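Putative TetR-family transcriptional regulator (Syntrophomonas wolfei subsp. wolfei, PDB 3LWJ) probably binds DNA through a predicted helix-turn-helix motif and, as a putative TetR-family member, is likely to regulate transcription. Local coordinates at residues T92-L95 with T96-F100; S188-K191 with T192-V195; S76-Y79 with L80-D84. All coordinates share one frame; numbering follows the deposited sequence. Where two conformers were deposited one is given.

Overall arrangement
Contact 1 lies on helix 85-102; contact 3 joins the end of helix 56-79 to the loop that leads into helix 85-102, with centres about 14 Å apart; they touch where T92 CG2 packs 3.7 Å from Y79 CE1 and L95 CD1 lies 3.9 Å from Y78 CB. Contact 2, in the last helix, is about 16 Å from contact 1 between centres and meets it where K93 CE packs 3.5 Å from H190 NE2. Contacts 2 and 3 do not touch, their nearest atoms being about 10 Å apart. Contact 1 thus bridges the other two. Bound ethanediol, probably from the crystallisation liquor, lies beside K93 of contact 1 and about 4 Å from the side chain of Y79 in contact 3.

Contact 1 of 3, residues T92-L95 with T96-F100; sequences TKRL and TMEVF. With EDO (1,2-ethanediol), chain B.
T92-L95 runs into T96-F100 as unbroken alpha-helix, the backbone nitrogens of T96, M97, E98 and V99 bonding in turn to the carbonyls of T92, K93, R94 and L95. T92 O takes a second donor as well: T96 OG1 reaches it at 2.9 Å, so this oxygen is gripped by T96 N and the hydroxyl from opposite faces of its carbonyl plane. The hydroxyl gets there because OG1 lies beside the backbone N of T96 (chi1 -59°), folded back along the helix, while CG2 points anti to that nitrogen. This bond satisfies the hydroxyl of a buried threonine inside its own helix. One turn earlier, T92 OG1 bonds to R88 O and accepts from K93 NZ at 2.9 Å. The K93 chain, bent at chi2 and chi4, turns its ammonium back toward the preceding turn, where F89 O is a further partner. K93 NZ also makes a weak bond of 2.9 Å to O2 of an ethanediol, which N138 also holds. On another side of the helix the aliphatic stems of R94 and E98 run close to each other, CG to CG 4.3 Å, but their charges do not meet: R94 NE and E98 OE2 stay 5.8 Å apart, R94 pairing with E91 and E98 with K179. M97, a selenomethionine, bends at chi2 and chi3 until CE lies at the edge of the F100 ring, in its plane, and T96 O sits 3.7 Å above one ring face, toward the rim. Side chains here meet helices 56-79, 153-173 and 179-195. Such a helix, packed against three others, is characteristic of the all-helical C-terminal domain of TetR-family regulators, in which the helices commonly surround an effector pocket.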
loop_
_atom_site.group_PDB
_atom_site.type_symbol
_atom_site.label_atom_id
_atom_site.label_comp_id
_atom_site.label_asym_id
_atom_site.label_seq_id
_atom_site.Cartn_x
_atom_site.Cartn_y
_atom_site.Cartn_z
ATOM N N THR A 92 9.022 -1.645 18.216
ATOM C CA THR A 92 7.882 -0.763 17.961
ATOM C C THR A 92 7.054 -1.249 16.739
ATOM O O THR A 92 5.863 -1.023 16.680
ATOM C CB THR A 92 8.247 0.718 17.795
ATOM O OG1 THR A 92 9.340 0.889 16.860
ATOM C CG2 THR A 92 8.622 1.332 19.167
ATOM N N LYS A 93 7.701 -1.939 15.806
ATOM C CA LYS A 93 6.984 -2.425 14.616
ATOM C C LYS A 93 6.083 -3.580 15.048
ATOM O O LYS A 93 4.909 -3.606 14.726
ATOM C CB LYS A 93 7.965 -2.825 13.524
ATOM C CG LYS A 93 8.976 -1.762 13.140
ATOM C CD LYS A 93 8.352 -0.435 12.799
ATOM C CE LYS A 93 9.420 0.618 12.688
ATOM N NZ LYS A 93 9.930 1.105 14.012
ATOM N N ARG A 94 6.599 -4.482 15.879
ATOM C CA ARG A 94 5.734 -5.502 16.452
ATOM C C ARG A 94 4.554 -4.900 17.237
ATOM O O ARG A 94 3.398 -5.283 17.014
ATOM C CB ARG A 94 6.516 -6.491 17.304
ATOM C CG ARG A 94 5.623 -7.359 18.125
ATOM C CD ARG A 94 6.217 -8.724 18.500
ATOM N NE ARG A 94 7.648 -8.732 18.774
ATOM C CZ ARG A 94 8.474 -9.700 18.389
ATOM N NH1 ARG A 94 8.002 -10.731 17.694
ATOM N NH2 ARG A 94 9.776 -9.643 18.705
ATOM N N LEU A 95 4.833 -3.959 18.141
ATOM C CA LEU A 95 3.751 -3.248 18.830
ATOM C C LEU A 95 2.719 -2.710 17.888
ATOM O O LEU A 95 1.528 -2.864 18.151
ATOM C CB LEU A 95 4.241 -2.044 19.654
ATOM C CG LEU A 95 4.737 -2.320 21.041
ATOM C CD1 LEU A 95 5.155 -1.003 21.693
ATOM C CD2 LEU A 95 3.678 -3.080 21.858
ATOM N N THR A 96 3.152 -2.029 16.818
ATOM C CA THR A 96 2.202 -1.424 15.906
ATOM C C THR A 96 1.358 -2.515 15.286
ATOM O O THR A 96 0.141 -2.382 15.197
ATOM C CB THR A 96 2.882 -0.621 14.773
ATOM O OG1 THR A 96 3.680 0.419 15.333
ATOM C CG2 THR A 96 1.839 -0.052 13.840
HETATM N N MSE A 97 2.011 -3.589 14.859
HETATM C CA MSE A 97 1.303 -4.684 14.166
HETATM C C MSE A 97 0.272 -5.295 15.158
HETATM O O MSE A 97 -0.840 -5.702 14.761
HETATM C CB MSE A 97 2.265 -5.778 13.607
HETATM C CG MSE A 97 3.083 -5.529 12.202
HETATM SE SE MSE A 97 2.337 -4.038 11.190
HETATM C CE MSE A 97 1.247 -5.017 9.905
ATOM N N GLU A 98 0.607 -5.340 16.447
ATOM C CA GLU A 98 -0.361 -5.852 17.446
ATOM C C GLU A 98 -1.555 -4.899 17.644
ATOM O O GLU A 98 -2.671 -5.355 17.872
ATOM C CB GLU A 98 0.286 -6.141 18.813
ATOM C CG GLU A 98 1.420 -7.206 18.844
ATOM C CD GLU A 98 0.968 -8.679 18.767
ATOM O OE1 GLU A 98 -0.269 -8.956 18.704
ATOM O OE2 GLU A 98 1.878 -9.562 18.777
ATOM N N VAL A 99 -1.351 -3.583 17.562
ATOM C CA VAL A 99 -2.491 -2.659 17.655
ATOM C C VAL A 99 -3.419 -2.917 16.455
ATOM O O VAL A 99 -4.636 -2.999 16.614
ATOM C CB VAL A 99 -2.041 -1.169 17.729
ATOM C CG1 VAL A 99 -3.219 -0.247 17.718
ATOM C CG2 VAL A 99 -1.192 -0.911 18.966
ATOM N N PHE A 100 -2.839 -3.081 15.262
ATOM C CA PHE A 100 -3.644 -3.416 14.092
ATOM C C PHE A 100 -4.522 -4.643 14.408
ATOM O O PHE A 100 -5.726 -4.591 14.193
ATOM C CB PHE A 100 -2.785 -3.717 12.853
ATOM C CG PHE A 100 -2.080 -2.533 12.257
ATOM C CD1 PHE A 100 -2.532 -1.265 12.411
ATOM C CD2 PHE A 100 -0.977 -2.733 11.458
ATOM C CE1 PHE A 100 -1.885 -0.185 11.814
ATOM C CE2 PHE A 100 -0.334 -1.672 10.871
ATOM C CZ PHE A 100 -0.803 -0.383 11.063
HETATM C C1 EDO B . 9.086 5.415 14.371
HETATM O O1 EDO B . 8.538 5.025 15.658
HETATM C C2 EDO B . 9.790 4.376 13.492
HETATM O O2 EDO B . 10.992 3.810 14.050
#

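Contact 2 of 3, residues S188-K191 with T192-V195; sequences SFHK and TLAV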
loop_
_atom_site.group_PDB
_atom_site.type_symbol
_atom_site.label_atom_id
_atom_site.label_comp_id
_atom_site.label_asym_id
_atom_site.label_seq_id
_atom_site.Cartn_x
_atom_site.Cartn_y
_atom_site.Cartn_z
ATOM N N SER A 188 11.458 -8.713 9.972
ATOM C CA SER A 188 12.613 -9.091 9.164
ATOM C C SER A 188 13.031 -7.942 8.293
ATOM O O SER A 188 14.202 -7.636 8.228
ATOM C CB SER A 188 12.313 -10.296 8.279
ATOM O OG SER A 188 13.486 -10.654 7.545
ATOM N N PHE A 189 12.070 -7.293 7.608
ATOM C CA PHE A 189 12.435 -6.150 6.783
ATOM C C PHE A 189 13.140 -5.021 7.576
ATOM O O PHE A 189 14.150 -4.405 7.099
ATOM C CB PHE A 189 11.195 -5.560 6.087
ATOM C CG PHE A 189 11.389 -4.129 5.679
ATOM C CD1 PHE A 189 12.193 -3.827 4.600
ATOM C CD2 PHE A 189 10.848 -3.086 6.416
ATOM C CE1 PHE A 189 12.423 -2.513 4.244
ATOM C CE2 PHE A 189 11.037 -1.760 6.026
ATOM C CZ PHE A 189 11.827 -1.474 4.961
ATOM N N HIS A 190 12.606 -4.684 8.751
ATOM C CA HIS A 190 13.210 -3.594 9.561
ATOM C C HIS A 190 14.607 -3.948 10.062
ATOM O O HIS A 190 15.498 -3.082 10.112
ATOM C CB HIS A 190 12.299 -3.171 10.705
ATOM C CG HIS A 190 11.095 -2.425 10.240
ATOM N ND1 HIS A 190 9.912 -3.055 9.920
ATOM C CD2 HIS A 190 10.899 -1.113 9.998
ATOM C CE1 HIS A 190 9.033 -2.157 9.522
ATOM N NE2 HIS A 190 9.605 -0.972 9.557
ATOM N N LYS A 191 14.833 -5.240 10.336
ATOM C CA LYS A 191 16.166 -5.727 10.679
ATOM C C LYS A 191 17.142 -5.497 9.533
ATOM O O LYS A 191 18.219 -4.922 9.722
ATOM C CB LYS A 191 16.157 -7.201 11.083
ATOM C CG LYS A 191 17.595 -7.820 11.256
ATOM C CD LYS A 191 17.642 -9.364 11.019
ATOM C CE LYS A 191 17.263 -9.802 9.569
ATOM N NZ LYS A 191 18.177 -9.326 8.483
ATOM N N THR A 192 16.764 -5.948 8.351
ATOM C CA THR A 192 17.609 -5.741 7.172
ATOM C C THR A 192 17.822 -4.261 6.854
ATOM O O THR A 192 18.924 -3.852 6.461
ATOM C CB THR A 192 17.029 -6.416 5.951
ATOM O OG1 THR A 192 16.919 -7.824 6.198
ATOM C CG2 THR A 192 17.908 -6.214 4.748
ATOM N N LEU A 193 16.775 -3.461 6.990
ATOM C CA LEU A 193 16.892 -2.005 6.771
ATOM C C LEU A 193 17.932 -1.368 7.697
ATOM O O LEU A 193 18.732 -0.490 7.280
ATOM C CB LEU A 193 15.514 -1.311 6.947
ATOM C CG LEU A 193 15.419 0.215 7.022
ATOM C CD1 LEU A 193 16.029 0.784 5.769
ATOM C CD2 LEU A 193 13.919 0.731 7.253
ATOM N N ALA A 194 17.897 -1.808 8.950
ATOM C CA ALA A 194 18.825 -1.391 9.999
ATOM C C ALA A 194 20.283 -1.762 9.703
ATOM O O ALA A 194 21.179 -0.906 9.749
ATOM C CB ALA A 194 18.390 -2.015 11.328
ATOM N N VAL A 195 20.520 -3.045 9.419
ATOM C CA VAL A 195 21.889 -3.525 9.171
ATOM C C VAL A 195 22.397 -3.208 7.754
ATOM O O VAL A 195 23.587 -3.190 7.535
ATOM C CB VAL A 195 22.066 -5.046 9.494
ATOM C CG1 VAL A 195 21.731 -5.288 10.913
ATOM C CG2 VAL A 195 21.198 -5.936 8.586
HETATM O O HOH W 1 14.754 -9.533 5.251
#
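The F189 ring and the L193 side chain, one turn apart on helix 179-195, run alongside each other in the same direction. L193 CD2 comes to 3.8 Å from F189 CZ, while L193 CB stands over one face of the ring, offset toward the rim. Both first torsions set CG anti to the backbone nitrogen (chi1 158° for F189 and 169° for L193), and this shared turn lays the two apolar groups along each other. H190 turns one imidazole face to the phenyl rim, F189 CD2 standing 3.6 Å above its centre, and H190 CE1 in turn lies at the edge of the phenyl ring, in its plane. H190 ND1 is tied to V186 O one turn back, which fixes the way the imidazole is turned. K191 and T192 are arranged differently, their side chains meeting at an angle. The lysine leaves the backbone extended, then bends at chi3 and chi4, and its NZ swings in to donate to T192 OG1 at 3.0 Å. A water 2.9 Å from T192 OG1 also bonds S188 OG, linking serine and threonine across a turn. V195 sets its CG2 between its own backbone nitrogen and carbonyl carbon, 3.3 Å from K191 O, the oxygen that accepts V195 N in a nearly straight bond (167°). K149 of the second subunit bonds V195 O. H190, L193 and A194 meet helix 85-102, and F189 and H190 meet helix 153-173. F189 also touches S159 of the second subunit, whose P155 and V151 pack on S188, K191 and T192. The chemistry thus sets apolar packing within the subunit next to a polar group at the dimer interface, where S188, K191 and T192 are joined to one another directly or through a water.

Contact 3 of 3, residues S76-Y79 with L80-D84; sequences SEYY and LVEKD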
loop_
_atom_site.group_PDB
_atom_site.type_symbol
_atom_site.label_atom_id
_atom_site.label_comp_id
_atom_site.label_asym_id
_atom_site.label_seq_id
_atom_site.Cartn_x
_atom_site.Cartn_y
_atom_site.Cartn_z
ATOM N N SER A 76 5.038 5.318 22.662
ATOM C CA SER A 76 5.541 6.328 23.630
ATOM C C SER A 76 5.651 5.773 25.041
ATOM O O SER A 76 6.617 6.056 25.751
ATOM C CB SER A 76 4.651 7.575 23.625
ATOM O OG SER A 76 4.548 8.081 22.313
ATOM N N GLU A 77 4.685 4.968 25.451
ATOM C CA GLU A 77 4.790 4.268 26.731
ATOM C C GLU A 77 5.987 3.317 26.793
ATOM O O GLU A 77 6.666 3.247 27.795
ATOM C CB GLU A 77 3.500 3.501 27.022
ATOM C CG GLU A 77 2.361 4.405 27.473
ATOM C CD GLU A 77 0.976 3.848 27.171
ATOM O OE1 GLU A 77 0.853 2.631 26.899
ATOM O OE2 GLU A 77 0.009 4.642 27.198
ATOM N N TYR A 78 6.233 2.571 25.725
ATOM C CA TYR A 78 7.353 1.631 25.679
ATOM C C TYR A 78 8.710 2.364 25.802
ATOM O O TYR A 78 9.663 1.870 26.424
ATOM C CB TYR A 78 7.297 0.818 24.368
ATOM C CG TYR A 78 8.449 -0.137 24.137
ATOM C CD1 TYR A 78 8.844 -1.040 25.100
ATOM C CD2 TYR A 78 9.132 -0.140 22.930
ATOM C CE1 TYR A 78 9.889 -1.938 24.857
ATOM C CE2 TYR A 78 10.188 -1.013 22.698
ATOM C CZ TYR A 78 10.561 -1.896 23.654
ATOM O OH TYR A 78 11.594 -2.756 23.374
ATOM N N TYR A 79 8.776 3.539 25.187
ATOM C CA TYR A 79 9.947 4.419 25.238
ATOM C C TYR A 79 10.346 4.841 26.652
ATOM O O TYR A 79 11.496 5.208 26.876
ATOM C CB TYR A 79 9.666 5.708 24.426
ATOM C CG TYR A 79 9.796 5.601 22.920
ATOM C CD1 TYR A 79 9.844 4.367 22.264
ATOM C CD2 TYR A 79 9.882 6.763 22.143
ATOM C CE1 TYR A 79 9.964 4.305 20.854
ATOM C CE2 TYR A 79 10.022 6.703 20.745
ATOM C CZ TYR A 79 10.070 5.466 20.115
ATOM O OH TYR A 79 10.204 5.395 18.732
ATOM N N LEU A 80 9.408 4.811 27.589
ATOM C CA LEU A 80 9.699 5.161 28.992
ATOM C C LEU A 80 10.554 4.091 29.680
ATOM O O LEU A 80 11.183 4.349 30.715
ATOM C CB LEU A 80 8.385 5.357 29.758
ATOM C CG LEU A 80 7.485 6.477 29.205
ATOM C CD1 LEU A 80 6.123 6.492 29.911
ATOM C CD2 LEU A 80 8.188 7.861 29.309
ATOM N N VAL A 81 10.552 2.885 29.118
ATOM C CA VAL A 81 11.281 1.801 29.750
ATOM C C VAL A 81 12.428 1.295 28.881
ATOM O O VAL A 81 13.507 1.115 29.381
ATOM C CB VAL A 81 10.345 0.656 30.231
ATOM C CG1 VAL A 81 9.559 0.096 29.094
ATOM C CG2 VAL A 81 11.148 -0.430 30.926
ATOM N N GLU A 82 12.239 1.113 27.585
ATOM C CA GLU A 82 13.371 0.685 26.764
ATOM C C GLU A 82 14.044 1.876 26.115
ATOM O O GLU A 82 13.406 2.608 25.359
ATOM C CB GLU A 82 12.941 -0.311 25.684
ATOM C CG GLU A 82 14.109 -0.744 24.766
ATOM C CD GLU A 82 15.207 -1.516 25.448
ATOM O OE1 GLU A 82 14.938 -2.605 26.009
ATOM O OE2 GLU A 82 16.360 -1.023 25.431
ATOM N N LYS A 83 15.344 2.023 26.359
ATOM C CA LYS A 83 16.101 3.172 25.872
ATOM C C LYS A 83 17.038 2.854 24.711
ATOM O O LYS A 83 17.406 3.750 24.000
ATOM C CB LYS A 83 16.864 3.868 27.020
ATOM C CG LYS A 83 15.974 4.303 28.194
ATOM C CD LYS A 83 15.092 5.517 27.851
ATOM C CE LYS A 83 13.901 5.658 28.825
ATOM N NZ LYS A 83 12.903 6.697 28.381
ATOM N N ASP A 84 17.390 1.595 24.470
ATOM C CA ASP A 84 18.188 1.260 23.291
ATOM C C ASP A 84 17.376 1.547 22.003
ATOM O O ASP A 84 16.275 1.043 21.818
ATOM C CB ASP A 84 18.633 -0.207 23.339
ATOM C CG ASP A 84 19.564 -0.558 22.212
ATOM O OD1 ASP A 84 20.782 -0.407 22.398
ATOM O OD2 ASP A 84 19.092 -0.994 21.138
HETATM O O HOH W 2 12.861 -3.953 25.479
#
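The Y78 ring lies obliquely beside the E82 stem, with CZ 3.5 Å from E82 CB and OH 3.5 Å from E82 CG. The two side chains run the same way, ring and carboxylate planes 59° apart, because each CG is anti to its backbone nitrogen (chi1 176° for Y78). Their ends are joined by a water 2.7 Å from Y78 OH, which donates to E82 OE1. The other carboxylate oxygen, OE2, takes D84 N at 3.0 Å on its anti lone pair. Y78 O accepts twice: E82 N arrives almost straight on, while V81 N sits well above the carbonyl plane. K83 folds back to bring NZ to Y79 O, though the 2.5 Å separation is too short to be taken at face value. Y79 makes a cation-pi contact with R88, and R88 also bonds E82 O. With an alanine at Y78, the E82 stem would probably lose its flat neighbour and the bridging water its tyrosine partner, leaving the carboxylate held less firmly, with D84 N still on OE2. D84 caps the following helix through E87 N, so E82 and D84 together use carboxylates to satisfy backbone N-H groups as the chain passes from helix 56-79 to helix 85-102.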